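Local atomic coordinates of negative regulator of ofd1 (Schizosaccharomyces pombe, PDB entry 3QTM), a protein that is required for correct translation termination and directly inhibits Ofd1, acting as a positive regulator of Sre1N stability in hypoxic gene expression. Residues 315-318 / 319-323; 293-296 / 297-301; 47-50 / 51-55. One frame throughout, in Å; residues are numbered along the deposited sequence.

Contact 1 of 3, residues 315-318 / 319-323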
loop_
_atom_site.group_PDB
_atom_site.type_symbol
_atom_site.label_atom_id
_atom_site.label_comp_id
_atom_site.label_asym_id
_atom_site.label_seq_id
_atom_site.Cartn_x
_atom_site.Cartn_y
_atom_site.Cartn_z
ATOM N N TYR A 315 -9.007 2.669 -30.411
ATOM C CA TYR A 315 -9.376 2.415 -29.023
ATOM C C TYR A 315 -10.754 1.752 -28.922
ATOM O O TYR A 315 -10.921 0.762 -28.202
ATOM C CB TYR A 315 -9.358 3.713 -28.213
ATOM C CG TYR A 315 -8.002 4.392 -28.134
ATOM C CD1 TYR A 315 -6.831 3.647 -27.988
ATOM C CD2 TYR A 315 -7.896 5.779 -28.173
ATOM C CE1 TYR A 315 -5.590 4.266 -27.906
ATOM C CE2 TYR A 315 -6.658 6.411 -28.080
ATOM C CZ TYR A 315 -5.508 5.648 -27.954
ATOM O OH TYR A 315 -4.275 6.270 -27.865
ATOM N N LEU A 316 -11.730 2.294 -29.651
ATOM C CA LEU A 316 -13.102 1.797 -29.572
ATOM C C LEU A 316 -13.200 0.351 -30.043
ATOM O O LEU A 316 -13.905 -0.452 -29.432
ATOM C CB LEU A 316 -14.056 2.686 -30.374
ATOM C CG LEU A 316 -14.244 4.098 -29.806
ATOM C CD1 LEU A 316 -15.130 4.973 -30.715
ATOM C CD2 LEU A 316 -14.803 4.040 -28.386
ATOM N N LYS A 317 -12.495 0.025 -31.127
ATOM C CA LYS A 317 -12.472 -1.343 -31.623
ATOM C C LYS A 317 -11.872 -2.276 -30.575
ATOM O O LYS A 317 -12.414 -3.347 -30.310
ATOM C CB LYS A 317 -11.679 -1.469 -32.930
ATOM C CG LYS A 317 -11.997 -2.774 -33.670
ATOM C CD LYS A 317 -10.988 -3.144 -34.763
ATOM C CE LYS A 317 -11.338 -4.522 -35.358
ATOM N NZ LYS A 317 -10.246 -5.173 -36.151
ATOM N N GLU A 318 -10.751 -1.866 -29.989
ATOM C CA GLU A 318 -10.107 -2.664 -28.939
ATOM C C GLU A 318 -11.043 -2.924 -27.749
ATOM O O GLU A 318 -11.111 -4.039 -27.245
ATOM C CB GLU A 318 -8.796 -2.017 -28.475
ATOM C CG GLU A 318 -7.685 -2.088 -29.516
ATOM C CD GLU A 318 -6.362 -1.526 -29.014
ATOM O OE1 GLU A 318 -6.337 -0.357 -28.574
ATOM O OE2 GLU A 318 -5.346 -2.260 -29.053
ATOM N N ALA A 319 -11.777 -1.901 -27.318
ATOM C CA ALA A 319 -12.734 -2.077 -26.229
ATOM C C ALA A 319 -13.833 -3.071 -26.610
ATOM O O ALA A 319 -14.209 -3.943 -25.818
ATOM C CB ALA A 319 -13.335 -0.738 -25.824
ATOM N N CYS A 320 -14.343 -2.942 -27.828
ATOM C CA CYS A 320 -15.422 -3.806 -28.298
ATOM C C CYS A 320 -15.002 -5.265 -28.379
ATOM O O CYS A 320 -15.743 -6.167 -27.965
ATOM C CB CYS A 320 -15.908 -3.341 -29.666
ATOM S SG CYS A 320 -17.425 -4.136 -30.160
ATOM N N ASN A 321 -13.812 -5.495 -28.925
ATOM C CA ASN A 321 -13.273 -6.843 -29.021
ATOM C C ASN A 321 -13.111 -7.455 -27.635
ATOM O O ASN A 321 -13.423 -8.624 -27.421
ATOM C CB ASN A 321 -11.912 -6.834 -29.728
ATOM C CG ASN A 321 -12.023 -6.606 -31.224
ATOM O OD1 ASN A 321 -13.108 -6.682 -31.802
ATOM N ND2 ASN A 321 -10.889 -6.332 -31.862
ATOM N N ALA A 322 -12.605 -6.654 -26.701
ATOM C CA ALA A 322 -12.368 -7.112 -25.340
ATOM C C ALA A 322 -13.689 -7.550 -24.719
ATOM O O ALA A 322 -13.793 -8.654 -24.185
ATOM C CB ALA A 322 -11.718 -6.013 -24.512
ATOM N N ILE A 323 -14.692 -6.684 -24.811
ATOM C CA ILE A 323 -16.022 -6.960 -24.282
ATOM C C ILE A 323 -16.666 -8.189 -24.936
ATOM O O ILE A 323 -17.197 -9.062 -24.249
ATOM C CB ILE A 323 -16.944 -5.745 -24.470
ATOM C CG1 ILE A 323 -16.392 -4.542 -23.707
ATOM C CG2 ILE A 323 -18.378 -6.072 -24.021
ATOM C CD1 ILE A 323 -17.207 -3.274 -23.895
#
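Asn-321 folds its side chain back over the carbonyl of Lys-317, one helical turn earlier. Its CB lies 3.6 Å from Lys-317 O, and CG, set beside its own backbone N by a chi1 of -74°, comes to 3.4 Å from the same oxygen. At the tip, OD1 and ND2 both lie 3.7 Å from Lys-317 O, and ND2 also reaches 4.0 Å from Lys-317 CE. The lysine chain is extended and crosses the amide at an angle, so its methylenes rather than its ammonium group meet the asparagine. The carbonyl oxygen at the centre of this contact is already engaged by the main chain: Asn-321 N donates to Lys-317 O at 2.9 Å, with an N-H...O angle of 168°. On another face of the helix, Ala-319 offers its CB 3.7 Å from Leu-316 O and packs on Phe-340 of helix 335-343. Cys-320 brings CB to 3.5 Å from Leu-316 O and meets Tyr-344 outside the segment. These are i to i+3 and i to i+4 contacts of a regular alpha-helix, with a polar outer flank and small buried residues facing the C-terminal helix and the chain end beyond it, in an all-helical, TPR-related fold.

Contact 2 of 3, residues 293-296 / 297-301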
loop_
_atom_site.group_PDB
_atom_site.type_symbol
_atom_site.label_atom_id
_atom_site.label_comp_id
_atom_site.label_asym_id
_atom_site.label_seq_id
_atom_site.Cartn_x
_atom_site.Cartn_y
_atom_site.Cartn_z
ATOM N N LEU A 293 -12.807 -6.776 -19.287
ATOM C CA LEU A 293 -13.637 -5.592 -19.059
ATOM C C LEU A 293 -12.835 -4.414 -18.496
ATOM O O LEU A 293 -13.127 -3.271 -18.807
ATOM C CB LEU A 293 -14.813 -5.909 -18.136
ATOM C CG LEU A 293 -15.733 -7.032 -18.618
ATOM C CD1 LEU A 293 -16.884 -7.235 -17.620
ATOM C CD2 LEU A 293 -16.253 -6.735 -20.034
ATOM N N LYS A 294 -11.834 -4.696 -17.665
ATOM C CA LYS A 294 -10.943 -3.651 -17.163
ATOM C C LYS A 294 -10.127 -3.028 -18.298
ATOM O O LYS A 294 -9.928 -1.810 -18.346
ATOM C CB LYS A 294 -10.009 -4.201 -16.083
ATOM C CG LYS A 294 -9.004 -3.181 -15.561
ATOM C CD LYS A 294 -9.708 -1.895 -15.146
ATOM C CE LYS A 294 -8.788 -0.971 -14.367
ATOM N NZ LYS A 294 -8.393 -1.595 -13.079
ATOM N N LEU A 295 -9.659 -3.868 -19.213
ATOM C CA LEU A 295 -8.974 -3.377 -20.408
ATOM C C LEU A 295 -9.921 -2.487 -21.210
ATOM O O LEU A 295 -9.564 -1.382 -21.619
ATOM C CB LEU A 295 -8.477 -4.550 -21.266
ATOM C CG LEU A 295 -7.974 -4.197 -22.674
ATOM C CD1 LEU A 295 -6.865 -3.134 -22.625
ATOM C CD2 LEU A 295 -7.504 -5.440 -23.426
ATOM N N ALA A 296 -11.139 -2.975 -21.413
ATOM C CA ALA A 296 -12.155 -2.226 -22.134
ATOM C C ALA A 296 -12.368 -0.821 -21.555
ATOM O O ALA A 296 -12.443 0.157 -22.303
ATOM C CB ALA A 296 -13.469 -3.008 -22.160
ATOM N N ASP A 297 -12.465 -0.717 -20.227
ATOM C CA ASP A 297 -12.674 0.581 -19.581
ATOM C C ASP A 297 -11.513 1.540 -19.816
ATOM O O ASP A 297 -11.717 2.730 -20.031
ATOM C CB ASP A 297 -12.879 0.415 -18.077
ATOM C CG ASP A 297 -14.116 -0.405 -17.738
ATOM O OD1 ASP A 297 -15.032 -0.505 -18.588
ATOM O OD2 ASP A 297 -14.165 -0.945 -16.611
ATOM N N ILE A 298 -10.293 1.022 -19.751
ATOM C CA ILE A 298 -9.107 1.836 -20.008
ATOM C C ILE A 298 -9.099 2.344 -21.455
ATOM O O ILE A 298 -8.820 3.513 -21.718
ATOM C CB ILE A 298 -7.826 1.033 -19.731
ATOM C CG1 ILE A 298 -7.777 0.615 -18.251
ATOM C CG2 ILE A 298 -6.590 1.834 -20.118
ATOM C CD1 ILE A 298 -6.695 -0.411 -17.941
ATOM N N LYS A 299 -9.412 1.459 -22.395
ATOM C CA LYS A 299 -9.476 1.845 -23.798
ATOM C C LYS A 299 -10.575 2.878 -24.063
ATOM O O LYS A 299 -10.400 3.786 -24.872
ATOM C CB LYS A 299 -9.678 0.607 -24.667
ATOM C CG LYS A 299 -8.490 -0.353 -24.639
ATOM C CD LYS A 299 -7.253 0.239 -25.331
ATOM C CE LYS A 299 -6.123 -0.789 -25.428
ATOM N NZ LYS A 299 -4.918 -0.258 -26.139
HETATM N N MSE A 300 -11.703 2.741 -23.372
HETATM C CA MSE A 300 -12.806 3.688 -23.516
HETATM C C MSE A 300 -12.452 5.063 -22.963
HETATM O O MSE A 300 -12.884 6.078 -23.496
HETATM C CB MSE A 300 -14.069 3.158 -22.844
HETATM C CG MSE A 300 -14.792 2.097 -23.649
HETATM SE SE MSE A 300 -16.295 1.319 -22.657
HETATM C CE MSE A 300 -15.450 -0.232 -21.863
ATOM N N ASP A 301 -11.654 5.089 -21.897
ATOM C CA ASP A 301 -11.089 6.338 -21.386
ATOM C C ASP A 301 -10.129 6.970 -22.401
ATOM O O ASP A 301 -10.128 8.184 -22.604
ATOM C CB ASP A 301 -10.356 6.091 -20.064
ATOM C CG ASP A 301 -11.311 5.903 -18.885
ATOM O OD1 ASP A 301 -12.460 6.399 -18.954
ATOM O OD2 ASP A 301 -10.901 5.269 -17.884
#
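From Leu-293 to Met-300 the main chain keeps regular alpha-helical geometry, with successive i to i+4 bonds from Asp-297 N to Leu-293 O, Ile-298 N to Lys-294 O, Lys-299 N to Leu-295 O and Met-300 N to Ala-296 O. Met-300, a selenomethionine, turns back at chi3 (-94°) toward Ala-296; its CE is placed 3.4 Å from Ala-296 CB, closer than usual van der Waals contact, and the exact position of this methyl is therefore doubtful. Leu-295 and Lys-299 run obliquely past each other. The leucine CD1 rests on the lysine methylenes, 3.8 Å from CG and 3.7 Å from CE, and the bend of Lys-299 at chi2 (-69°) carries CG and CE past the leucine methyl. Beyond CE, NZ forms a salt bridge with Glu-318 on the next helix, so one lysine supplies both an apolar flank and a charged tip. Ile-298 reaches back to Lys-294: CG1 lies 3.2 Å from Lys-294 O, and CD1 meets Lys-294 CE more loosely, at 4.2 Å. Asp-297 turns its carboxylate back toward the preceding turn, with CG 3.2 Å from Leu-293 O. That oxygen is itself an acceptor and makes no hydrogen bond with the carboxylate; OD1 is hydrogen-bonded to the Tyr-337 hydroxyl of helix 335-343. Around the helix, Ile-298 packs on Val-276 of helix 262-285, whereas Ala-296 faces Ile-323 of helix 309-328. Packing between helices that precede and follow it in the chain is consistent with the stacked helices of a TPR-like fold.

Contact 3 of 3, residues 47-50 / 51-55. With SO4 (sulfate ion), chain C.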
loop_
_atom_site.group_PDB
_atom_site.type_symbol
_atom_site.label_atom_id
_atom_site.label_comp_id
_atom_site.label_asym_id
_atom_site.label_seq_id
_atom_site.Cartn_x
_atom_site.Cartn_y
_atom_site.Cartn_z
ATOM N N GLY A 47 3.543 -12.787 21.613
ATOM C CA GLY A 47 4.741 -13.551 21.919
ATOM C C GLY A 47 5.967 -12.765 21.480
ATOM O O GLY A 47 6.958 -12.693 22.206
ATOM N N THR A 48 5.881 -12.151 20.299
ATOM C CA THR A 48 6.952 -11.286 19.802
ATOM C C THR A 48 7.266 -10.171 20.776
ATOM O O THR A 48 8.431 -9.888 21.086
ATOM C CB THR A 48 6.562 -10.660 18.457
ATOM O OG1 THR A 48 6.144 -11.697 17.570
ATOM C CG2 THR A 48 7.748 -9.888 17.833
ATOM N N ILE A 49 6.213 -9.536 21.269
ATOM C CA ILE A 49 6.371 -8.438 22.210
ATOM C C ILE A 49 7.064 -8.915 23.493
ATOM O O ILE A 49 8.011 -8.288 23.973
ATOM C CB ILE A 49 5.005 -7.773 22.512
ATOM C CG1 ILE A 49 4.548 -6.991 21.275
ATOM C CG2 ILE A 49 5.085 -6.886 23.778
ATOM C CD1 ILE A 49 3.035 -6.668 21.215
ATOM N N HIS A 50 6.607 -10.036 24.032
ATOM C CA HIS A 50 7.235 -10.615 25.226
ATOM C C HIS A 50 8.703 -10.951 24.994
ATOM O O HIS A 50 9.558 -10.697 25.850
ATOM C CB HIS A 50 6.496 -11.875 25.682
ATOM C CG HIS A 50 5.098 -11.615 26.156
ATOM N ND1 HIS A 50 4.038 -12.435 25.830
ATOM C CD2 HIS A 50 4.586 -10.624 26.920
ATOM C CE1 HIS A 50 2.936 -11.968 26.389
ATOM N NE2 HIS A 50 3.240 -10.865 27.051
ATOM N N GLU A 51 9.003 -11.544 23.845
ATOM C CA GLU A 51 10.381 -11.919 23.577
ATOM C C GLU A 51 11.236 -10.650 23.469
ATOM O O GLU A 51 12.360 -10.618 23.948
ATOM C CB GLU A 51 10.481 -12.779 22.318
ATOM C CG GLU A 51 11.900 -13.227 21.987
ATOM C CD GLU A 51 12.583 -13.987 23.137
ATOM O OE1 GLU A 51 11.886 -14.647 23.948
ATOM O OE2 GLU A 51 13.830 -13.916 23.214
ATOM N N ALA A 52 10.677 -9.596 22.871
ATOM C CA ALA A 52 11.393 -8.330 22.745
ATOM C C ALA A 52 11.714 -7.773 24.121
ATOM O O ALA A 52 12.827 -7.289 24.369
ATOM C CB ALA A 52 10.578 -7.315 21.920
ATOM N N ASP A 53 10.734 -7.846 25.018
ATOM C CA ASP A 53 10.920 -7.388 26.389
ATOM C C ASP A 53 12.017 -8.199 27.076
ATOM O O ASP A 53 12.830 -7.653 27.827
ATOM C CB ASP A 53 9.615 -7.479 27.194
ATOM C CG ASP A 53 8.631 -6.353 26.850
ATOM O OD1 ASP A 53 9.069 -5.332 26.267
ATOM O OD2 ASP A 53 7.423 -6.494 27.155
ATOM N N ARG A 54 12.039 -9.502 26.815
ATOM C CA ARG A 54 13.043 -10.366 27.424
ATOM C C ARG A 54 14.426 -9.956 26.925
ATOM O O ARG A 54 15.387 -9.912 27.695
ATOM C CB ARG A 54 12.778 -11.844 27.113
ATOM C CG ARG A 54 13.649 -12.814 27.937
ATOM C CD ARG A 54 13.303 -14.286 27.664
ATOM N NE ARG A 54 11.857 -14.512 27.673
ATOM C CZ ARG A 54 11.155 -14.868 28.743
ATOM N NH1 ARG A 54 11.761 -15.056 29.909
ATOM N NH2 ARG A 54 9.839 -15.036 28.651
ATOM N N ILE A 55 14.523 -9.651 25.636
ATOM C CA ILE A 55 15.802 -9.231 25.073
ATOM C C ILE A 55 16.265 -7.925 25.719
ATOM O O ILE A 55 17.441 -7.771 26.042
ATOM C CB ILE A 55 15.730 -9.103 23.548
ATOM C CG1 ILE A 55 15.588 -10.494 22.920
ATOM C CG2 ILE A 55 16.960 -8.400 23.008
ATOM C CD1 ILE A 55 15.281 -10.466 21.435
HETATM S S SO4 C . 13.888 -13.678 31.989
HETATM O O1 SO4 C . 14.498 -12.347 31.888
HETATM O O2 SO4 C . 14.181 -14.456 30.784
HETATM O O3 SO4 C . 14.448 -14.393 33.136
HETATM O O4 SO4 C . 12.439 -13.549 32.163
#
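Helix 38-58, an early helix of the alpha-helical array, carries a bound sulfate at Arg-54 on its exposed flank. His-50 O accepts a hydrogen bond from Arg-54 N, and Arg-54 CB lies 3.6 Å from that oxygen. From there the arginine swings outward, with CG anti to its backbone N (chi1 -169°) and a bend at chi3. The bend curls the chain round one sulfate oxygen: O2 lies 3.2 Å from Arg-54 CD and receives a hydrogen bond of 2.6 Å from Arg-54 NH1, with an N-H...O angle of 154°. O2 sits at the edge of the guanidinium, in its plane. Arg-57 also binds the ion through NH2, so two arginines gather round an anion that probably came from the crystallisation liquor. Arg-54 NE also makes a long salt bridge, 3.7 Å, with Glu-51 OE1, which may balance part of its charge. Glu-51, three residues before Arg-54, holds its own CB 3.5 Å from Gly-47 O, one turn earlier. Farther round the helix, Ile-49 and Asp-53 lie side by side and point the same way, with CG2 of Ile-49 4.1 Å from OD2 of Asp-53; OD1 of that aspartate has a weak hydrogen bond to Tyr-73. The inward residues settle the helix among its neighbours: Thr-48, its OG1 hydrogen-bonded to Leu-44 O, packs on Leu-22 and Leu-25 of helix 15-34, while on helix 67-82 Ile-49 leans on Ala-76 and Ala-52 on Tyr-73.

Along the chain the order is contact 3, contact 2, contact 1, all within helices of a protein that has no strands. Contacts 1 and 2 lie on consecutive helices, 309-328 and 292-305, in the C-terminal family region; their centres are about 8 Å apart and they touch, for example where Tyr-315 CB packs 3.5 Å from Lys-299 O. Contact 3, on helix 38-58 of the N-terminal region, lies across the centre of the chain, its centre about 57 Å from that of contact 1 and 50 Å from that of contact 2. Contacts 1 and 2 thus belong to one helix-to-helix interface near one end of the elongated molecule, while contact 3 sits near the other, with no direct touch between them.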